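Local structure of adenosine deaminase (Burkholderia ambifaria, 4GXW) at residues A21-F26 against A313-F318; A106-R111 against V308-A313. The protein probably deaminates adenine or a related purine by hydrolysis, as a zinc-dependent amidohydrolase of the adenosine and AMP deaminase family. All coordinates share one frame; numbering follows the deposited sequence.

Interaction 1 (A21-F26 against A313-F318); sequences AHRAFF and AWELMF
Phe-26 lays one face of its ring on the backbone of Glu-315, the CA of which sits 3.7 Å from the centroid of the Phe-26 ring and only 8° off its normal, a CH-pi contact over the centre. A flat ring suits this place because it can lie directly against a helix backbone. The CB and CG of Glu-315 continue across the same ring on the CD2 and CE2 side, CB of Glu-315 lying 3.6 Å from CD2 of Phe-26. At the far end of the ring, CZ of Phe-26 reaches CB of Phe-318 at 3.6 Å. In Phe-318, CG is anti to the backbone N (chi1 -180°), and the ring beyond it extends to His-22, where CE2 of Phe-318 comes 3.7 Å from CD2 of His-22. Both ring pairs are oblique, and together they make an aromatic cluster between helix 20-28 and helix 310-319, two of the helices that pack around a TIM barrel of the amidohydrolase type. The two short segments run at 125° to each other with axes 9.8 Å apart, a wide spacing filled by the rings. ND1 of His-22 is hydrogen-bonded to OG1 of Thr-19. Beside the rings, the exposed Arg-23 is linked to the buried Glu-315 through two waters, NE of Arg-23 and OE1 of Glu-315 being 4.5 Å apart: one water accepts from NE of Arg-23 and donates to OE1 of Glu-315, at 2.7 Å from that oxygen, and a second joins NH2 of Arg-23 to OE2 of Glu-315 in the same sense.

Interaction 2 (A106-R111 against V308-A313); sequences AAHNVR and VNPSEA
With CG of His-108 beside its own backbone N (chi1 -72°) and CG of Asn-309 between its backbone N and carbonyl carbon (chi1 67°), the two CG atoms are placed where the imidazole and the amide can meet. The planes of these groups are 26° apart and stacked: CG of Asn-309 lies over one face of the ring, 3.3 Å from CE1 of His-108, while CB of Asn-309 adds a CH-pi contact to the same ring. At the ring edge, ND1 of His-108 and OG of Ser-311 share a hydrogen bond of 2.8 Å. Pro-310 lies in the first turn of helix 310-319, where no backbone N-H has to be donated within the helix, so proline, which lacks one, fits; its CG touches CG2 of Val-110 at 3.8 Å, and its CB lies 4.0 Å from CB of His-108. The contact sets the N-terminus of that helix against the loop that follows helix 91-106, where Asn-109, at positive phi, ends the helix in a Schellman motif and leads into barrel strand 110-117. Asn-309 also serves as N-cap: its OD1 accepts from N of Glu-312 at 2.9 Å, and OE1 of Glu-312 accepts from N of Asn-309 in return, a capping box. The amide that caps the helix is therefore the one lying on the imidazole, so the capping bond fixes the rotation of the stacked group, while the bond to Ser-311 restrains the ring from its edge.

How the interactions relate
Helix 20-28 comes first along the chain, near the N terminus, followed by strand 31-33 of the barrel. After helix 91-106 the chain turns at residues 106-111 into strand 110-117, and it passes through the remaining barrel strands before reaching helix 310-319. There interaction 2 closes a loop of 196 residues at the start of that helix, and a little further on interaction 1 closes a longer one of 286 residues that encloses it. The two share Ala-313, and they touch where CB of Phe-26 packs against O of Ser-311. Helix 310-319 thus joins the N-terminal helix to the entry of strand 110-117, with NZ of Lys-31 hydrogen-bonded to the carbonyl oxygens of Phe-26 and His-108.

Interaction 1 (A21-F26 against A313-F318)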
loop_
_atom_site.group_PDB
_atom_site.type_symbol
_atom_site.label_atom_id
_atom_site.label_comp_id
_atom_site.label_asym_id
_atom_site.label_seq_id
_atom_site.Cartn_x
_atom_site.Cartn_y
_atom_site.Cartn_z
ATOM N N ALA A 21 0.396 -21.608 -14.919
ATOM C CA ALA A 21 -0.227 -20.697 -15.880
ATOM C C ALA A 21 -0.818 -19.467 -15.187
ATOM O O ALA A 21 -0.619 -18.325 -15.630
ATOM C CB ALA A 21 -1.295 -21.426 -16.685
ATOM N N HIS A 22 -1.552 -19.702 -14.103
ATOM C CA HIS A 22 -2.119 -18.612 -13.318
ATOM C C HIS A 22 -1.017 -17.717 -12.776
ATOM O O HIS A 22 -1.107 -16.492 -12.859
ATOM C CB HIS A 22 -2.958 -19.151 -12.156
ATOM C CG HIS A 22 -4.234 -19.811 -12.582
ATOM N ND1 HIS A 22 -4.337 -21.169 -12.789
ATOM C CD2 HIS A 22 -5.457 -19.293 -12.848
ATOM C CE1 HIS A 22 -5.571 -21.463 -13.158
ATOM N NE2 HIS A 22 -6.271 -20.344 -13.202
ATOM N N ARG A 23 0.028 -18.322 -12.217
ATOM C CA ARG A 23 1.118 -17.522 -11.656
ATOM C C ARG A 23 1.806 -16.660 -12.710
ATOM O O ARG A 23 2.170 -15.521 -12.427
ATOM C CB ARG A 23 2.122 -18.401 -10.904
ATOM C CG ARG A 23 1.516 -19.053 -9.662
ATOM C CD ARG A 23 2.493 -19.949 -8.923
ATOM N NE ARG A 23 1.846 -20.499 -7.737
ATOM C CZ ARG A 23 1.274 -21.693 -7.683
ATOM N NH1 ARG A 23 1.305 -22.500 -8.736
ATOM N NH2 ARG A 23 0.690 -22.087 -6.565
ATOM N N ALA A 24 1.953 -17.193 -13.920
ATOM C CA ALA A 24 2.546 -16.439 -15.012
ATOM C C ALA A 24 1.648 -15.254 -15.368
ATOM O O ALA A 24 2.144 -14.154 -15.634
ATOM C CB ALA A 24 2.768 -17.337 -16.230
ATOM N N PHE A 25 0.331 -15.480 -15.365
ATOM C CA PHE A 25 -0.642 -14.415 -15.622
ATOM C C PHE A 25 -0.530 -13.305 -14.583
ATOM O O PHE A 25 -0.392 -12.143 -14.934
ATOM C CB PHE A 25 -2.070 -14.979 -15.670
ATOM C CG PHE A 25 -3.141 -13.926 -15.771
ATOM C CD1 PHE A 25 -3.448 -13.338 -16.990
ATOM C CD2 PHE A 25 -3.844 -13.529 -14.645
ATOM C CE1 PHE A 25 -4.434 -12.364 -17.084
ATOM C CE2 PHE A 25 -4.829 -12.561 -14.733
ATOM C CZ PHE A 25 -5.125 -11.975 -15.952
ATOM N N PHE A 26 -0.571 -13.664 -13.304
ATOM C CA PHE A 26 -0.552 -12.638 -12.260
ATOM C C PHE A 26 0.752 -11.854 -12.281
ATOM O O PHE A 26 0.763 -10.644 -12.037
ATOM C CB PHE A 26 -0.793 -13.256 -10.876
ATOM C CG PHE A 26 -2.142 -13.906 -10.737
ATOM C CD1 PHE A 26 -3.298 -13.203 -11.055
ATOM C CD2 PHE A 26 -2.255 -15.228 -10.324
ATOM C CE1 PHE A 26 -4.541 -13.798 -10.953
ATOM C CE2 PHE A 26 -3.501 -15.826 -10.207
ATOM C CZ PHE A 26 -4.643 -15.108 -10.526
ATOM N N ALA A 313 -0.447 -10.555 -4.277
ATOM C CA ALA A 313 -1.611 -9.796 -3.848
ATOM C C ALA A 313 -2.740 -9.893 -4.870
ATOM O O ALA A 313 -3.899 -10.102 -4.510
ATOM C CB ALA A 313 -1.233 -8.338 -3.566
ATOM N N TRP A 314 -2.385 -9.780 -6.147
ATOM C CA TRP A 314 -3.339 -9.965 -7.229
ATOM C C TRP A 314 -3.890 -11.402 -7.264
ATOM O O TRP A 314 -5.098 -11.613 -7.408
ATOM C CB TRP A 314 -2.704 -9.529 -8.569
ATOM C CG TRP A 314 -2.678 -8.046 -8.656
ATOM C CD1 TRP A 314 -1.766 -7.206 -8.088
ATOM C CD2 TRP A 314 -3.664 -7.208 -9.278
ATOM N NE1 TRP A 314 -2.108 -5.895 -8.339
ATOM C CE2 TRP A 314 -3.270 -5.871 -9.062
ATOM C CE3 TRP A 314 -4.831 -7.459 -10.004
ATOM C CZ2 TRP A 314 -4.009 -4.788 -9.548
ATOM C CZ3 TRP A 314 -5.561 -6.388 -10.482
ATOM C CH2 TRP A 314 -5.147 -5.069 -10.252
ATOM N N GLU A 315 -3.008 -12.383 -7.093
ATOM C CA GLU A 315 -3.418 -13.786 -7.043
ATOM C C GLU A 315 -4.502 -14.030 -5.981
ATOM O O GLU A 315 -5.509 -14.685 -6.258
ATOM C CB GLU A 315 -2.208 -14.678 -6.765
ATOM C CG GLU A 315 -2.575 -16.132 -6.502
ATOM C CD GLU A 315 -1.371 -17.001 -6.202
ATOM O OE1 GLU A 315 -0.264 -16.674 -6.685
ATOM O OE2 GLU A 315 -1.523 -18.017 -5.478
ATOM N N LEU A 316 -4.306 -13.480 -4.779
ATOM C CA LEU A 316 -5.258 -13.688 -3.688
ATOM C C LEU A 316 -6.670 -13.216 -4.023
ATOM O O LEU A 316 -7.651 -13.832 -3.606
ATOM C CB LEU A 316 -4.774 -13.004 -2.405
ATOM C CG LEU A 316 -3.578 -13.652 -1.708
ATOM C CD1 LEU A 316 -3.140 -12.809 -0.515
ATOM C CD2 LEU A 316 -3.899 -15.079 -1.276
ATOM N N MET A 317 -6.779 -12.119 -4.765
ATOM C CA MET A 317 -8.097 -11.627 -5.166
ATOM C C MET A 317 -8.868 -12.684 -5.964
ATOM O O MET A 317 -10.079 -12.852 -5.796
ATOM C CB MET A 317 -7.960 -10.346 -5.988
ATOM C CG MET A 317 -7.195 -9.246 -5.288
ATOM S SD MET A 317 -7.965 -8.642 -3.769
ATOM C CE MET A 317 -9.232 -7.573 -4.427
ATOM N N PHE A 318 -8.140 -13.400 -6.815
ATOM C CA PHE A 318 -8.679 -14.466 -7.650
ATOM C C PHE A 318 -8.829 -15.787 -6.884
ATOM O O PHE A 318 -9.852 -16.462 -6.995
ATOM C CB PHE A 318 -7.759 -14.639 -8.867
ATOM C CG PHE A 318 -8.191 -15.713 -9.833
ATOM C CD1 PHE A 318 -9.039 -15.414 -10.889
ATOM C CD2 PHE A 318 -7.717 -17.012 -9.707
ATOM C CE1 PHE A 318 -9.424 -16.399 -11.789
ATOM C CE2 PHE A 318 -8.096 -17.997 -10.605
ATOM C CZ PHE A 318 -8.954 -17.689 -11.642
HETATM O O HOH W 1 2.098 -17.969 -6.304
HETATM O O HOH W 2 0.009 -19.994 -4.694
#

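Interaction 2 (A106-R111 against V308-A313)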
loop_
_atom_site.group_PDB
_atom_site.type_symbol
_atom_site.label_atom_id
_atom_site.label_comp_id
_atom_site.label_asym_id
_atom_site.label_seq_id
_atom_site.Cartn_x
_atom_site.Cartn_y
_atom_site.Cartn_z
ATOM N N ALA A 106 9.276 -3.454 -9.358
ATOM C CA ALA A 106 9.491 -3.526 -10.805
ATOM C C ALA A 106 9.598 -4.966 -11.288
ATOM O O ALA A 106 9.138 -5.291 -12.383
ATOM C CB ALA A 106 10.725 -2.728 -11.217
ATOM N N ALA A 107 10.184 -5.829 -10.464
ATOM C CA ALA A 107 10.363 -7.231 -10.822
ATOM C C ALA A 107 9.014 -7.930 -11.004
ATOM O O ALA A 107 8.935 -8.975 -11.649
ATOM C CB ALA A 107 11.210 -7.945 -9.773
ATOM N N HIS A 108 7.962 -7.346 -10.442
ATOM C CA HIS A 108 6.613 -7.891 -10.556
ATOM C C HIS A 108 5.740 -7.064 -11.485
ATOM O O HIS A 108 4.513 -7.109 -11.404
ATOM C CB HIS A 108 5.979 -8.044 -9.176
ATOM C CG HIS A 108 6.580 -9.160 -8.392
ATOM N ND1 HIS A 108 6.177 -10.466 -8.547
ATOM C CD2 HIS A 108 7.598 -9.182 -7.501
ATOM C CE1 HIS A 108 6.904 -11.246 -7.767
ATOM N NE2 HIS A 108 7.771 -10.489 -7.118
ATOM N N ASN A 109 6.391 -6.313 -12.371
ATOM C CA ASN A 109 5.705 -5.503 -13.371
ATOM C C ASN A 109 4.846 -4.379 -12.794
ATOM O O ASN A 109 3.882 -3.931 -13.425
ATOM C CB ASN A 109 4.918 -6.382 -14.347
ATOM C CG ASN A 109 5.830 -7.156 -15.270
ATOM O OD1 ASN A 109 6.651 -6.564 -15.985
ATOM N ND2 ASN A 109 5.728 -8.481 -15.241
ATOM N N VAL A 110 5.206 -3.913 -11.599
ATOM C CA VAL A 110 4.714 -2.628 -11.141
ATOM C C VAL A 110 5.433 -1.560 -11.962
ATOM O O VAL A 110 6.670 -1.488 -11.956
ATOM C CB VAL A 110 4.943 -2.425 -9.631
ATOM C CG1 VAL A 110 4.495 -1.027 -9.227
ATOM C CG2 VAL A 110 4.185 -3.489 -8.825
ATOM N N ARG A 111 4.660 -0.749 -12.677
ATOM C CA ARG A 111 5.222 0.271 -13.558
ATOM C C ARG A 111 5.211 1.646 -12.910
ATOM O O ARG A 111 5.905 2.560 -13.352
ATOM C CB ARG A 111 4.470 0.287 -14.882
ATOM C CG ARG A 111 4.667 -1.011 -15.638
ATOM C CD ARG A 111 3.833 -1.105 -16.897
ATOM N NE ARG A 111 4.124 -2.342 -17.621
ATOM C CZ ARG A 111 3.508 -2.721 -18.735
ATOM N NH1 ARG A 111 2.573 -1.951 -19.266
ATOM N NH2 ARG A 111 3.837 -3.864 -19.324
ATOM N N VAL A 308 4.141 -10.946 1.147
ATOM C CA VAL A 308 3.314 -10.893 -0.050
ATOM C C VAL A 308 3.914 -9.918 -1.062
ATOM O O VAL A 308 4.183 -8.763 -0.737
ATOM C CB VAL A 308 1.831 -10.544 0.307
ATOM C CG1 VAL A 308 1.712 -9.158 0.961
ATOM C CG2 VAL A 308 0.916 -10.663 -0.909
ATOM N N ASN A 309 4.158 -10.392 -2.279
ATOM C CA ASN A 309 4.635 -9.515 -3.351
ATOM C C ASN A 309 3.438 -9.076 -4.225
ATOM O O ASN A 309 2.327 -9.600 -4.048
ATOM C CB ASN A 309 5.779 -10.187 -4.134
ATOM C CG ASN A 309 5.329 -11.402 -4.916
ATOM O OD1 ASN A 309 4.312 -11.364 -5.612
ATOM N ND2 ASN A 309 6.096 -12.494 -4.821
ATOM N N PRO A 310 3.637 -8.113 -5.155
ATOM C CA PRO A 310 2.493 -7.621 -5.931
ATOM C C PRO A 310 1.784 -8.727 -6.724
ATOM O O PRO A 310 0.552 -8.727 -6.768
ATOM C CB PRO A 310 3.126 -6.583 -6.863
ATOM C CG PRO A 310 4.279 -6.033 -6.046
ATOM C CD PRO A 310 4.823 -7.247 -5.323
ATOM N N SER A 311 2.527 -9.656 -7.324
ATOM C CA SER A 311 1.899 -10.757 -8.061
ATOM C C SER A 311 1.015 -11.620 -7.164
ATOM O O SER A 311 -0.046 -12.094 -7.591
ATOM C CB SER A 311 2.958 -11.617 -8.762
ATOM O OG SER A 311 3.698 -10.840 -9.688
ATOM N N GLU A 312 1.451 -11.816 -5.923
ATOM C CA GLU A 312 0.705 -12.600 -4.950
ATOM C C GLU A 312 -0.540 -11.873 -4.439
ATOM O O GLU A 312 -1.570 -12.505 -4.182
ATOM C CB GLU A 312 1.615 -12.983 -3.779
ATOM C CG GLU A 312 2.660 -14.043 -4.116
ATOM C CD GLU A 312 3.658 -14.266 -2.995
ATOM O OE1 GLU A 312 4.058 -13.272 -2.346
ATOM O OE2 GLU A 312 4.037 -15.435 -2.747
ATOM N N ALA A 313 -0.447 -10.555 -4.277
ATOM C CA ALA A 313 -1.611 -9.796 -3.848
ATOM C C ALA A 313 -2.740 -9.893 -4.870
ATOM O O ALA A 313 -3.899 -10.102 -4.510
ATOM C CB ALA A 313 -1.233 -8.338 -3.566
#